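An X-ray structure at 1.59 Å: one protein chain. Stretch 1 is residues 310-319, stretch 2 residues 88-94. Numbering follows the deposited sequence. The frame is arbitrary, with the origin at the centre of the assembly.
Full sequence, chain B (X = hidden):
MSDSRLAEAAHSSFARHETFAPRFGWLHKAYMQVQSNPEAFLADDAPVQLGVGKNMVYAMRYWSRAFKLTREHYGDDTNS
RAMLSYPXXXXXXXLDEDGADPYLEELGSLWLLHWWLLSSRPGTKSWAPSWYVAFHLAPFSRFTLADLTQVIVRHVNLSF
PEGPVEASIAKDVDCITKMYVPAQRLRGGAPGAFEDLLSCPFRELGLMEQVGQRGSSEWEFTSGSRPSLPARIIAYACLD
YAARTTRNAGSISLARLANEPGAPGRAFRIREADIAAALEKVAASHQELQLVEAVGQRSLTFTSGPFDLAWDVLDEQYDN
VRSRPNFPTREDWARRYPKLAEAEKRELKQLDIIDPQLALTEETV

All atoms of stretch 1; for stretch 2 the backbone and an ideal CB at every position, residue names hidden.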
# COMPACT_ATOMS: atom_id res chain seq x y z
N ALA B 310 13.47 10.17 -22.43
CA ALA B 310 12.54 9.53 -21.56
C ALA B 310 12.94 9.76 -20.11
O ALA B 310 12.07 10.04 -19.28
CB ALA B 310 12.50 8.01 -21.85
N TRP B 311 14.21 9.61 -19.80
CA TRP B 311 14.68 9.83 -18.48
C TRP B 311 14.68 11.28 -18.04
O TRP B 311 14.56 11.51 -16.85
CB TRP B 311 16.01 9.13 -18.23
CG TRP B 311 15.71 7.70 -17.91
CD1 TRP B 311 15.63 6.62 -18.77
CD2 TRP B 311 15.38 7.18 -16.61
NE1 TRP B 311 15.29 5.50 -18.10
CE2 TRP B 311 15.13 5.77 -16.79
CE3 TRP B 311 15.28 7.74 -15.34
CZ2 TRP B 311 14.76 4.94 -15.73
CZ3 TRP B 311 14.95 6.92 -14.27
CH2 TRP B 311 14.67 5.54 -14.47
N ASP B 312 14.92 12.25 -18.91
CA ASP B 312 14.69 13.66 -18.53
C ASP B 312 13.26 13.84 -18.07
O ASP B 312 13.01 14.47 -17.03
CB ASP B 312 14.98 14.62 -19.68
CG ASP B 312 16.46 14.69 -20.05
OD1 ASP B 312 17.29 14.29 -19.19
OD2 ASP B 312 16.78 15.07 -21.20
N VAL B 313 12.31 13.35 -18.85
CA VAL B 313 10.89 13.55 -18.57
C VAL B 313 10.54 12.84 -17.25
O VAL B 313 9.86 13.37 -16.39
CB VAL B 313 10.06 12.93 -19.71
CG1 VAL B 313 8.57 12.79 -19.37
CG2 VAL B 313 10.19 13.76 -20.98
N LEU B 314 11.04 11.63 -17.07
CA LEU B 314 10.74 10.88 -15.85
C LEU B 314 11.40 11.53 -14.61
O LEU B 314 10.77 11.66 -13.61
CB LEU B 314 11.21 9.42 -15.97
CG LEU B 314 10.92 8.52 -14.77
CD1 LEU B 314 9.43 8.52 -14.40
CD2 LEU B 314 11.37 7.08 -15.05
N ASP B 315 12.64 11.97 -14.70
CA ASP B 315 13.27 12.59 -13.57
C ASP B 315 12.56 13.88 -13.23
O ASP B 315 12.47 14.23 -12.03
CB ASP B 315 14.74 12.82 -13.85
CG ASP B 315 15.58 12.91 -12.57
OD1 ASP B 315 15.18 12.26 -11.58
OD2 ASP B 315 16.64 13.54 -12.59
N GLU B 316 12.06 14.61 -14.22
CA GLU B 316 11.31 15.83 -13.93
C GLU B 316 10.09 15.55 -13.08
O GLU B 316 9.72 16.33 -12.19
CB GLU B 316 10.89 16.48 -15.21
CG GLU B 316 12.08 17.12 -15.89
CD GLU B 316 11.80 17.42 -17.32
OE1 GLU B 316 10.61 17.59 -17.61
OE2 GLU B 316 12.77 17.56 -18.11
N GLN B 317 9.43 14.43 -13.36
CA GLN B 317 8.27 14.04 -12.62
C GLN B 317 8.57 13.85 -11.14
O GLN B 317 7.69 13.97 -10.31
CB GLN B 317 7.75 12.73 -13.22
CG GLN B 317 6.54 12.10 -12.50
CD GLN B 317 5.28 12.97 -12.46
OE1 GLN B 317 5.11 13.89 -13.22
NE2 GLN B 317 4.32 12.59 -11.55
N TYR B 318 9.83 13.56 -10.83
CA TYR B 318 10.25 13.37 -9.44
C TYR B 318 11.22 14.42 -8.94
O TYR B 318 12.03 14.16 -8.02
CB TYR B 318 10.84 11.95 -9.26
CG TYR B 318 9.77 10.91 -9.39
CD1 TYR B 318 9.01 10.56 -8.29
CD2 TYR B 318 9.44 10.36 -10.63
CE1 TYR B 318 8.01 9.62 -8.39
CE2 TYR B 318 8.43 9.44 -10.77
CZ TYR B 318 7.72 9.07 -9.65
OH TYR B 318 6.69 8.16 -9.72
N ASP B 319 11.10 15.61 -9.50
CA ASP B 319 11.89 16.76 -9.03
C ASP B 319 13.40 16.59 -9.19
O ASP B 319 14.18 17.09 -8.34
CB ASP B 319 11.49 17.10 -7.60
CG ASP B 319 10.40 18.18 -7.55
OD1 ASP B 319 9.80 18.55 -8.60
OD2 ASP B 319 10.16 18.68 -6.46
N UNK B 88 19.94 -2.57 -9.60
CA UNK B 88 20.08 -1.83 -10.83
C UNK B 88 20.16 -0.36 -10.50
O UNK B 88 19.72 0.06 -9.39
CB UNK B 88 18.92 -2.12 -11.79
N UNK B 89 20.61 0.45 -11.42
CA UNK B 89 20.62 1.89 -11.23
C UNK B 89 19.21 2.38 -11.05
O UNK B 89 18.99 3.33 -10.29
CB UNK B 89 21.29 2.60 -12.41
N UNK B 90 18.22 1.74 -11.72
CA UNK B 90 16.85 2.16 -11.52
C UNK B 90 16.36 2.00 -10.08
O UNK B 90 15.57 2.81 -9.56
CB UNK B 90 15.94 1.37 -12.46
N UNK B 91 16.78 0.92 -9.42
CA UNK B 91 16.42 0.72 -8.03
C UNK B 91 17.11 1.80 -7.17
O UNK B 91 16.45 2.36 -6.27
CB UNK B 91 16.81 -0.69 -7.57
N UNK B 92 18.36 2.15 -7.45
CA UNK B 92 19.00 3.26 -6.73
C UNK B 92 18.19 4.57 -6.95
O UNK B 92 18.05 5.33 -6.00
CB UNK B 92 20.45 3.43 -7.20
N UNK B 93 17.72 4.82 -8.16
CA UNK B 93 17.01 6.05 -8.45
C UNK B 93 15.66 6.07 -7.73
O UNK B 93 15.23 7.10 -7.25
CB UNK B 93 16.82 6.21 -9.96
N UNK B 94 14.93 4.94 -7.69
CA UNK B 94 13.56 4.92 -7.19
C UNK B 94 13.44 4.67 -5.69
O UNK B 94 12.68 5.36 -4.96
CB UNK B 94 12.77 3.85 -7.94

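Stretch 2 begins with one extended residue and then turns into a helix that runs at 26° to the helix of stretch 1. The axes come no closer than 12.8 Å, a spacing that leaves room for large side chains between them.

Position 88 lies right before the helix, with phi/psi of -83/163, and its CB has nothing of stretch 1 within 5.5 Å. The backbone asks for an N-cap, for which serine, threonine, aspartate or asparagine would serve. The residue is T88, in the p rotamer; its OG1 accepts a capping hydrogen bond from the backbone N of position 91 at 3.2 Å.

At position 89 the CA-to-CB bond points sideways, and the ideal CB is again beyond 5.5 Å of stretch 1. A small side chain would leave the indole of W311 untouched on this side, whereas a long apolar or aromatic one could reach it; the backbone alone does not choose among leucine, methionine, phenylalanine and tryptophan. W89 is found, with chi1 t, and the end of its ring comes nearer than its CB. Its edge meets the face of W311, with CZ3 of W89 3.5 Å from CZ3 of W311, the six-membered rings 5.1 Å apart at their centroids and their planes at 74°.

Position 90 also points sideways, but its ideal CB is 4.8 Å from CH2 of W311. Methylene groups would pack well beside the indole, so glutamate, glutamine, lysine, arginine or methionine would all fit. E90 places its CG 3.7 Å from CZ2 of W311, and OE2 is hydrogen-bonded elsewhere in the structure.

Positions 91 and 92 are out of reach of stretch 1, which sets no demand on either beyond compatibility with a helix. They are A91 and R92.

Position 93 points toward stretch 1. Its ideal CB is 4.8 Å from CZ3 of W311, and the CA lies 9.1 Å from the CA of D315. The visible surroundings are the edge of W311, the apolar L314, the ring of Y318 and the carboxylate of D315. A large side chain is favoured, and one combining an apolar surface with a donor would use most of what is offered: tryptophan could do both, histidine, tyrosine, lysine or arginine could approach the carboxylate, and phenylalanine or methionine could supply packing alone. W93 meets both needs. Its NE1 donates to OD1 of D315 at 2.9 Å, and the N-H...acceptor angle of 177° makes this bond almost straight. The acceptor sits at the edge of the indole, leaving a face free to receive the edge of W311, with planes at 87° and CZ3 of W311 3.7 Å from CD2 of W93. Beyond, CH2 of W93 reaches CG of L314 at 3.7 Å and CD2 of Y318 at 3.5 Å, its edge directed in an offset manner at the tyrosine face. Edge-to-face packing thus runs from W89 through W311 and W93 to Y318.

Position 94 points sideways, its ideal CB beyond 5.5 Å, so stretch 1 demands little; many helix-compatible residues would serve, and a long apolar one could lean toward Y318. L94 does so, but its CD1 stays 5.3 Å from CE1 of Y318, too far for contact.

Stretch 2 88-94: TWEARWL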
# COMPACT_ATOMS: atom_id res chain seq x y z
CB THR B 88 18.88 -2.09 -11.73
OG1 THR B 88 17.70 -1.68 -11.02
CG2 THR B 88 18.75 -3.55 -12.08
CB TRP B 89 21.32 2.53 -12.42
CG TRP B 89 21.32 4.05 -12.36
CD1 TRP B 89 22.30 4.88 -11.82
CD2 TRP B 89 20.27 4.98 -12.84
NE1 TRP B 89 21.97 6.20 -11.98
CE2 TRP B 89 20.74 6.32 -12.54
CE3 TRP B 89 19.03 4.80 -13.42
CZ2 TRP B 89 20.02 7.47 -12.92
CZ3 TRP B 89 18.28 5.92 -13.75
CH2 TRP B 89 18.77 7.23 -13.51
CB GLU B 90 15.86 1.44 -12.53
CG GLU B 90 15.98 1.95 -13.96
CD GLU B 90 17.22 1.49 -14.72
OE1 GLU B 90 17.96 0.54 -14.23
OE2 GLU B 90 17.44 2.03 -15.79
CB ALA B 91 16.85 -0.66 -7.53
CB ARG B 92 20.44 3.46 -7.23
CG ARG B 92 21.16 4.72 -6.77
CD ARG B 92 21.35 4.70 -5.25
NE ARG B 92 22.00 5.92 -4.71
CZ ARG B 92 21.35 7.02 -4.35
NH1 ARG B 92 20.02 7.17 -4.54
NH2 ARG B 92 22.04 8.05 -3.84
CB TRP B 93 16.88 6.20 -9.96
CG TRP B 93 16.00 7.34 -10.36
CD1 TRP B 93 16.35 8.66 -10.62
CD2 TRP B 93 14.56 7.26 -10.61
NE1 TRP B 93 15.24 9.40 -10.94
CE2 TRP B 93 14.12 8.59 -10.96
CE3 TRP B 93 13.61 6.22 -10.56
CZ2 TRP B 93 12.78 8.89 -11.27
CZ3 TRP B 93 12.28 6.53 -10.91
CH2 TRP B 93 11.89 7.86 -11.22
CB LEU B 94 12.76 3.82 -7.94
CG LEU B 94 11.30 3.67 -7.40
CD1 LEU B 94 10.44 4.92 -7.67
CD2 LEU B 94 10.66 2.41 -7.99
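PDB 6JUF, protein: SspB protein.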